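Protein stn1 (Schizosaccharomyces pombe, PDB 3KF6) pairs with Ten1 and binds single-stranded telomeric DNA, and is required for telomere maintenance in fission yeast. Local coordinates at residues I50-Y55 / L68-C73; M76-V81 / S114-I119. All blocks are in the same frame, centred on the assembly; numbering follows the deposited sequence.

In the fold
Both contacts belong to the OB-fold domain of Stn1, the DNA-binding part carried by this N-terminal fragment, and their centres lie about 9 Å apart in one curled, mixed sheet. They follow each other along the chain: contact 1 closes within the hairpin of strands 49-62 and 65-71 before contact 2 opens, which pairs strand 77-83 with the more distant strand 117-120. Strands 65-71 and 77-83 are antiparallel neighbours, with probable backbone hydrogen bonds from V80 to L68 and from V70 to L78 tying one contact to the other. Contact 1 also reaches Ten1, so barrel closure and the subunit interface share adjoining strands.

Contact 1 (I50-Y55 / L68-C73)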
ATOM      1  N   ILE A  50     -15.508  -5.693  -1.901  1.00 20.06           N
ATOM      2  CA  ILE A  50     -14.367  -5.346  -1.054  1.00 19.78           C
ATOM      3  C   ILE A  50     -13.781  -3.969  -1.356  1.00 17.94           C
ATOM      4  O   ILE A  50     -13.922  -3.447  -2.464  1.00 18.02           O
ATOM      5  CB  ILE A  50     -13.242  -6.392  -1.250  1.00 21.75           C
ATOM      6  CG1 ILE A  50     -13.769  -7.785  -0.902  1.00 22.28           C
ATOM      7  CG2 ILE A  50     -12.032  -6.048  -0.396  1.00 27.03           C
ATOM      8  CD1 ILE A  50     -12.809  -8.892  -1.241  1.00 27.57           C
ATOM      9  N   GLN A  51     -13.114  -3.391  -0.359  1.00 17.00           N
ATOM     10  CA  GLN A  51     -12.461  -2.097  -0.519  1.00 16.57           C
ATOM     11  C   GLN A  51     -11.005  -2.265  -0.087  1.00 16.57           C
ATOM     12  O   GLN A  51     -10.727  -2.866   0.955  1.00 17.53           O
ATOM     13  CB  GLN A  51     -13.123  -1.041   0.368  1.00 17.08           C
ATOM     14  CG  GLN A  51     -12.574   0.370   0.161  1.00 19.55           C
ATOM     15  CD  GLN A  51     -12.902   1.297   1.319  1.00 21.09           C
ATOM     16  OE1 GLN A  51     -12.389   1.129   2.425  1.00 22.26           O
ATOM     17  NE2 GLN A  51     -13.766   2.277   1.072  1.00 23.45           N
ATOM     18  N   ILE A  52     -10.081  -1.751  -0.890  1.00 15.61           N
ATOM     19  CA  ILE A  52      -8.666  -1.822  -0.554  1.00 15.99           C
ATOM     20  C   ILE A  52      -8.051  -0.434  -0.692  1.00 16.03           C
ATOM     21  O   ILE A  52      -8.586   0.429  -1.398  1.00 14.23           O
ATOM     22  CB  ILE A  52      -7.894  -2.847  -1.446  1.00 15.34           C
ATOM     23  CG1 ILE A  52      -7.976  -2.469  -2.930  1.00 17.73           C
ATOM     24  CG2 ILE A  52      -8.467  -4.241  -1.244  1.00 16.28           C
ATOM     25  CD1 ILE A  52      -6.866  -1.569  -3.390  1.00 20.15           C
ATOM     26  N   VAL A  53      -6.944  -0.213   0.013  1.00 14.89           N
ATOM     27  CA  VAL A  53      -6.260   1.074  -0.026  1.00 14.45           C
ATOM     28  C   VAL A  53      -4.757   0.848  -0.061  1.00 14.83           C
ATOM     29  O   VAL A  53      -4.213   0.133   0.784  1.00 15.93           O
ATOM     30  CB  VAL A  53      -6.579   1.929   1.229  1.00 13.71           C
ATOM     31  CG1 VAL A  53      -5.744   3.201   1.204  1.00 14.63           C
ATOM     32  CG2 VAL A  53      -8.061   2.276   1.278  1.00 14.51           C
ATOM     33  N   GLY A  54      -4.082   1.467  -1.023  1.00 14.32           N
ATOM     34  CA  GLY A  54      -2.642   1.294  -1.123  1.00 13.62           C
ATOM     35  C   GLY A  54      -2.058   2.163  -2.214  1.00 15.08           C
ATOM     36  O   GLY A  54      -2.792   2.897  -2.873  1.00 14.98           O
ATOM     37  N   TYR A  55      -0.745   2.100  -2.409  1.00 13.96           N
ATOM     38  CA  TYR A  55      -0.126   2.920  -3.449  1.00 14.71           C
ATOM     39  C   TYR A  55       0.019   2.111  -4.734  1.00 15.33           C
ATOM     40  O   TYR A  55       0.072   0.881  -4.703  1.00 14.88           O
ATOM     41  CB  TYR A  55       1.246   3.459  -2.997  1.00 15.85           C
ATOM     42  CG  TYR A  55       2.349   2.425  -2.891  1.00 15.97           C
ATOM     43  CD1 TYR A  55       2.574   1.731  -1.699  1.00 15.23           C
ATOM     44  CD2 TYR A  55       3.144   2.115  -3.996  1.00 16.28           C
ATOM     45  CE1 TYR A  55       3.566   0.741  -1.613  1.00 15.09           C
ATOM     46  CE2 TYR A  55       4.136   1.127  -3.921  1.00 16.90           C
ATOM     47  CZ  TYR A  55       4.334   0.446  -2.729  1.00 16.92           C
ATOM     48  OH  TYR A  55       5.272  -0.563  -2.676  1.00 17.31           O
ATOM     49  N   LEU A  68      -4.172  -1.744 -12.513  1.00 19.24           N
ATOM     50  CA  LEU A  68      -3.304  -1.076 -11.556  1.00 18.76           C
ATOM     51  C   LEU A  68      -2.887  -2.088 -10.495  1.00 17.74           C
ATOM     52  O   LEU A  68      -3.736  -2.737  -9.885  1.00 18.74           O
ATOM     53  CB  LEU A  68      -4.041   0.080 -10.867  1.00 19.65           C
ATOM     54  CG  LEU A  68      -4.410   1.326 -11.670  1.00 22.52           C
ATOM     55  CD1 LEU A  68      -5.064   2.343 -10.750  1.00 23.32           C
ATOM     56  CD2 LEU A  68      -3.169   1.911 -12.306  1.00 25.78           C
ATOM     57  N   THR A  69      -1.583  -2.240 -10.284  1.00 16.10           N
ATOM     58  CA  THR A  69      -1.115  -3.150  -9.251  1.00 15.79           C
ATOM     59  C   THR A  69      -0.973  -2.274  -8.010  1.00 17.05           C
ATOM     60  O   THR A  69      -0.267  -1.261  -8.038  1.00 17.28           O
ATOM     61  CB  THR A  69       0.244  -3.780  -9.606  1.00 17.13           C
ATOM     62  OG1 THR A  69       0.100  -4.586 -10.785  1.00 20.01           O
ATOM     63  CG2 THR A  69       0.729  -4.669  -8.466  1.00 19.32           C
ATOM     64  N   VAL A  70      -1.648  -2.662  -6.931  1.00 13.55           N
ATOM     65  CA  VAL A  70      -1.640  -1.881  -5.694  1.00 13.89           C
ATOM     66  C   VAL A  70      -0.974  -2.629  -4.548  1.00 13.62           C
ATOM     67  O   VAL A  70      -1.163  -3.835  -4.391  1.00 13.15           O
ATOM     68  CB  VAL A  70      -3.088  -1.512  -5.297  1.00 14.42           C
ATOM     69  CG1 VAL A  70      -3.100  -0.684  -4.011  1.00 15.76           C
ATOM     70  CG2 VAL A  70      -3.747  -0.732  -6.441  1.00 15.53           C
ATOM     71  N   ASP A  71      -0.198  -1.897  -3.749  1.00 12.82           N
ATOM     72  CA  ASP A  71       0.509  -2.472  -2.610  1.00 13.27           C
ATOM     73  C   ASP A  71       0.081  -1.766  -1.328  1.00 13.68           C
ATOM     74  O   ASP A  71       0.182  -0.547  -1.237  1.00 14.05           O
ATOM     75  CB  ASP A  71       2.021  -2.296  -2.803  1.00 13.65           C
ATOM     76  CG  ASP A  71       2.838  -2.934  -1.693  1.00 14.16           C
ATOM     77  OD1 ASP A  71       2.271  -3.735  -0.925  1.00 14.89           O
ATOM     78  OD2 ASP A  71       4.054  -2.650  -1.599  1.00 15.70           O
ATOM     79  N   ASP A  72      -0.410  -2.521  -0.350  1.00 13.09           N
ATOM     80  CA  ASP A  72      -0.789  -1.923   0.929  1.00 13.29           C
ATOM     81  C   ASP A  72       0.174  -2.373   2.038  1.00 14.66           C
ATOM     82  O   ASP A  72      -0.110  -2.212   3.226  1.00 14.07           O
ATOM     83  CB  ASP A  72      -2.238  -2.276   1.290  1.00 14.04           C
ATOM     84  CG  ASP A  72      -2.439  -3.751   1.533  1.00 14.95           C
ATOM     85  OD1 ASP A  72      -1.473  -4.519   1.341  1.00 14.56           O
ATOM     86  OD2 ASP A  72      -3.569  -4.144   1.912  1.00 14.33           O
ATOM     87  N   CYS A  73       1.315  -2.927   1.623  1.00 13.68           N
ATOM     88  CA  CYS A  73       2.369  -3.403   2.525  1.00 14.43           C
ATOM     89  C   CYS A  73       1.964  -4.598   3.370  1.00 14.66           C
ATOM     90  O   CYS A  73       2.634  -4.919   4.352  1.00 15.40           O
ATOM     91  CB  CYS A  73       2.841  -2.278   3.454  1.00 14.50           C
ATOM     92  SG  CYS A  73       3.487  -0.827   2.589  1.00 16.57           S
TER
HETATM   93  O   HOH W   1      -5.977  -2.622   1.615  1.00 14.66           O
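The aromatic ring of Y55 lies beside the D71 side chain, both pointing the same way, with D71 CB over one ring face 4.0 Å from the centroid in a CH-pi contact. Ring and carboxylate planes are turned 57° apart, and Y55 OH comes to 2.6 Å from D71 OD2, perhaps a weak hydrogen bond. At the ring edge sits the sulfur of C73. Y55 CG stands between its own backbone N and carbonyl carbon (chi1 71°), which starts the ring off over D71. Exchanging Y55 for an alanine would probably uncover D71 CB and deprive OD2 of its hydroxyl partner, opening a gap beside C73.

Beneath the ring the two backbones form an antiparallel hydrogen-bonded pair: Y55 N to D71 O at 3.0 Å and D71 N to Y55 O at 2.9 Å. On the neighbouring residues, V70 CG1 packs 3.5 Å from G54 CA and meets I52 CD1 tip to tip at 3.9 Å. A water bridges V53 N and D72 OD2, linking the strand to the turn.

Further bonds position the carboxylate of D71. Its OD1 accepts from C73 N at 2.8 Å, from above the carboxylate plane, closing an Asx turn; S6 and the backbone N of A7, both of the Ten1 chain, bind OD1 and OD2 respectively. D72 is held by S74 and I23. Segments 50-55 and 68-71 run at 93° to each other although the hairpin is antiparallel, consistent with the curled beta-barrel of an OB fold, whose strand end meets Ten1.

Contact 2 (M76-V81 / S114-I119); sequences MVLRVV and SEVELI
The carboxylate of E117 and V81 meet where their side chains cross obliquely, V81 CG2 approaching E117 CD at 3.8 Å and lying about equally far from both carboxylate oxygens, a position over the flat group. E117 OE2 also takes a weak hydrogen bond from N110. Across from R79, the carboxylate of E115 is turned 48° from the guanidinium plane, and the two side chains cross at about a right angle. Their charged atoms do not touch: R79 NE stays 4.7 Å from E115 OE2, so any attraction is probably modest. A water joins the two segments more directly, accepting from R79 N and donating to both E115 OE2 and V116 O.

Behind these polar groups, L78 CD2 packs 3.8 Å from L118 CB, the two leucine side chains crossing at about a right angle, while L78 CD1 reaches over V116 O. V105 and I52 also pack against L118. V81 and I119 lie side by side and point the same way, I119 CD1 reaching V81 CB at 3.7 Å.

The backbones bond in parallel fashion. L118 N donates to R79 O at 3.0 Å and V81 N donates to L118 O at 2.7 Å, so L118 is gripped through both its N and its O. V80 and L118 share the face that packs on V105, whereas V81 and I119 occupy the other. A parallel pairing between strands far apart in sequence, within an otherwise antiparallel sheet, is the characteristic closure of the OB-fold barrel.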
ATOM      1  N   MET A  76       1.451  -8.832   0.121  1.00 14.58           N
ATOM      2  CA  MET A  76       1.008  -9.216  -1.215  1.00 15.38           C
ATOM      3  C   MET A  76       0.480  -7.985  -1.933  1.00 15.80           C
ATOM      4  O   MET A  76       0.039  -7.032  -1.287  1.00 15.97           O
ATOM      5  CB  MET A  76      -0.120 -10.254  -1.129  1.00 18.95           C
ATOM      6  CG  MET A  76       0.310 -11.602  -0.582  1.00 22.24           C
ATOM      7  SD  MET A  76       1.324 -12.482  -1.771  1.00 27.01           S
ATOM      8  CE  MET A  76       0.046 -13.347  -2.706  1.00 28.70           C
ATOM      9  N   VAL A  77       0.548  -7.991  -3.261  1.00 15.21           N
ATOM     10  CA  VAL A  77       0.003  -6.879  -4.038  1.00 14.70           C
ATOM     11  C   VAL A  77      -1.250  -7.405  -4.733  1.00 15.66           C
ATOM     12  O   VAL A  77      -1.458  -8.616  -4.823  1.00 16.19           O
ATOM     13  CB  VAL A  77       0.986  -6.331  -5.104  1.00 15.58           C
ATOM     14  CG1 VAL A  77       2.249  -5.808  -4.429  1.00 18.53           C
ATOM     15  CG2 VAL A  77       1.315  -7.413  -6.132  1.00 16.94           C
ATOM     16  N   LEU A  78      -2.084  -6.496  -5.221  1.00 14.46           N
ATOM     17  CA  LEU A  78      -3.319  -6.895  -5.876  1.00 15.54           C
ATOM     18  C   LEU A  78      -3.512  -6.209  -7.222  1.00 14.38           C
ATOM     19  O   LEU A  78      -3.318  -5.003  -7.347  1.00 14.46           O
ATOM     20  CB  LEU A  78      -4.505  -6.559  -4.965  1.00 18.04           C
ATOM     21  CG  LEU A  78      -5.904  -6.971  -5.438  1.00 16.56           C
ATOM     22  CD1 LEU A  78      -6.012  -8.486  -5.463  1.00 19.42           C
ATOM     23  CD2 LEU A  78      -6.956  -6.381  -4.501  1.00 16.66           C
ATOM     24  N   ARG A  79      -3.897  -6.989  -8.229  1.00 14.52           N
ATOM     25  CA  ARG A  79      -4.160  -6.436  -9.546  1.00 16.17           C
ATOM     26  C   ARG A  79      -5.590  -5.911  -9.520  1.00 15.22           C
ATOM     27  O   ARG A  79      -6.521  -6.651  -9.194  1.00 18.05           O
ATOM     28  CB  ARG A  79      -4.018  -7.518 -10.622  1.00 19.93           C
ATOM     29  CG  ARG A  79      -2.600  -7.715 -11.136  1.00 25.35           C
ATOM     30  CD  ARG A  79      -2.560  -8.878 -12.129  1.00 32.96           C
ATOM     31  NE  ARG A  79      -1.345  -8.903 -12.940  1.00 40.39           N
ATOM     32  CZ  ARG A  79      -1.122  -8.118 -13.992  1.00 43.27           C
ATOM     33  NH1 ARG A  79      -2.033  -7.232 -14.376  1.00 44.41           N
ATOM     34  NH2 ARG A  79       0.012  -8.226 -14.670  1.00 45.41           N
ATOM     35  N   VAL A  80      -5.753  -4.631  -9.840  1.00 14.93           N
ATOM     36  CA  VAL A  80      -7.063  -3.984  -9.861  1.00 16.33           C
ATOM     37  C   VAL A  80      -7.414  -3.710 -11.319  1.00 16.85           C
ATOM     38  O   VAL A  80      -6.732  -2.946 -12.000  1.00 16.58           O
ATOM     39  CB  VAL A  80      -7.030  -2.659  -9.065  1.00 16.08           C
ATOM     40  CG1 VAL A  80      -8.389  -1.958  -9.135  1.00 18.72           C
ATOM     41  CG2 VAL A  80      -6.657  -2.949  -7.622  1.00 17.48           C
ATOM     42  N   VAL A  81      -8.491  -4.340 -11.780  1.00 17.06           N
ATOM     43  CA  VAL A  81      -8.926  -4.234 -13.164  1.00 19.04           C
ATOM     44  C   VAL A  81     -10.017  -3.210 -13.453  1.00 17.86           C
ATOM     45  O   VAL A  81     -11.061  -3.192 -12.800  1.00 19.90           O
ATOM     46  CB  VAL A  81      -9.427  -5.603 -13.658  1.00 19.53           C
ATOM     47  CG1 VAL A  81      -9.823  -5.522 -15.118  1.00 22.41           C
ATOM     48  CG2 VAL A  81      -8.355  -6.650 -13.436  1.00 21.01           C
ATOM     49  N   SER A 114      -5.981 -18.482 -11.176  1.00 31.01           N
ATOM     50  CA  SER A 114      -5.474 -18.936  -9.885  1.00 29.76           C
ATOM     51  C   SER A 114      -5.179 -17.755  -8.963  1.00 29.52           C
ATOM     52  O   SER A 114      -5.211 -17.893  -7.742  1.00 30.86           O
ATOM     53  CB  SER A 114      -4.210 -19.779 -10.071  1.00 30.35           C
ATOM     54  OG  SER A 114      -3.155 -19.011 -10.620  1.00 31.33           O
ATOM     55  N   GLU A 115      -4.885 -16.599  -9.550  1.00 30.07           N
ATOM     56  CA  GLU A 115      -4.614 -15.399  -8.768  1.00 30.62           C
ATOM     57  C   GLU A 115      -5.857 -14.523  -8.793  1.00 29.46           C
ATOM     58  O   GLU A 115      -6.322 -14.128  -9.861  1.00 28.10           O
ATOM     59  CB  GLU A 115      -3.434 -14.612  -9.353  1.00 33.33           C
ATOM     60  CG  GLU A 115      -3.022 -13.413  -8.502  1.00 37.32           C
ATOM     61  CD  GLU A 115      -1.953 -12.562  -9.159  1.00 40.37           C
ATOM     62  OE1 GLU A 115      -1.070 -13.129  -9.834  1.00 43.19           O
ATOM     63  OE2 GLU A 115      -1.992 -11.322  -8.997  1.00 42.43           O
ATOM     64  N   VAL A 116      -6.399 -14.238  -7.613  1.00 27.43           N
ATOM     65  CA  VAL A 116      -7.583 -13.400  -7.501  1.00 27.57           C
ATOM     66  C   VAL A 116      -7.226 -11.978  -7.917  1.00 26.37           C
ATOM     67  O   VAL A 116      -6.079 -11.556  -7.793  1.00 25.18           O
ATOM     68  CB  VAL A 116      -8.113 -13.378  -6.047  1.00 28.71           C
ATOM     69  CG1 VAL A 116      -7.069 -12.780  -5.125  1.00 29.43           C
ATOM     70  CG2 VAL A 116      -9.411 -12.584  -5.969  1.00 32.16           C
ATOM     71  N   GLU A 117      -8.213 -11.255  -8.429  1.00 24.57           N
ATOM     72  CA  GLU A 117      -8.026  -9.873  -8.847  1.00 24.87           C
ATOM     73  C   GLU A 117      -9.263  -9.100  -8.428  1.00 22.87           C
ATOM     74  O   GLU A 117     -10.272  -9.691  -8.051  1.00 22.36           O
ATOM     75  CB  GLU A 117      -7.828  -9.781 -10.364  1.00 29.12           C
ATOM     76  CG  GLU A 117      -8.826 -10.585 -11.177  1.00 34.74           C
ATOM     77  CD  GLU A 117      -8.675 -10.366 -12.672  1.00 35.95           C
ATOM     78  OE1 GLU A 117      -7.527 -10.359 -13.166  1.00 36.19           O
ATOM     79  OE2 GLU A 117      -9.710 -10.208 -13.355  1.00 40.62           O
ATOM     80  N   LEU A 118      -9.183  -7.779  -8.473  1.00 19.99           N
ATOM     81  CA  LEU A 118     -10.312  -6.958  -8.077  1.00 19.59           C
ATOM     82  C   LEU A 118     -10.834  -6.175  -9.271  1.00 18.74           C
ATOM     83  O   LEU A 118     -10.080  -5.444  -9.911  1.00 19.43           O
ATOM     84  CB  LEU A 118      -9.875  -5.991  -6.966  1.00 19.75           C
ATOM     85  CG  LEU A 118     -10.923  -5.043  -6.383  1.00 21.74           C
ATOM     86  CD1 LEU A 118     -11.960  -5.833  -5.610  1.00 24.66           C
ATOM     87  CD2 LEU A 118     -10.227  -4.038  -5.461  1.00 21.55           C
ATOM     88  N   ILE A 119     -12.117  -6.344  -9.585  1.00 18.18           N
ATOM     89  CA  ILE A 119     -12.712  -5.606 -10.691  1.00 18.70           C
ATOM     90  C   ILE A 119     -13.266  -4.340 -10.059  1.00 17.20           C
ATOM     91  O   ILE A 119     -14.218  -4.387  -9.279  1.00 19.06           O
ATOM     92  CB  ILE A 119     -13.863  -6.390 -11.357  1.00 20.03           C
ATOM     93  CG1 ILE A 119     -13.388  -7.789 -11.771  1.00 24.84           C
ATOM     94  CG2 ILE A 119     -14.396  -5.597 -12.553  1.00 21.35           C
ATOM     95  CD1 ILE A 119     -12.221  -7.808 -12.739  1.00 27.87           C
TER
HETATM   96  O   HOH W   2      -3.885  -9.837  -7.795  1.00 20.36           O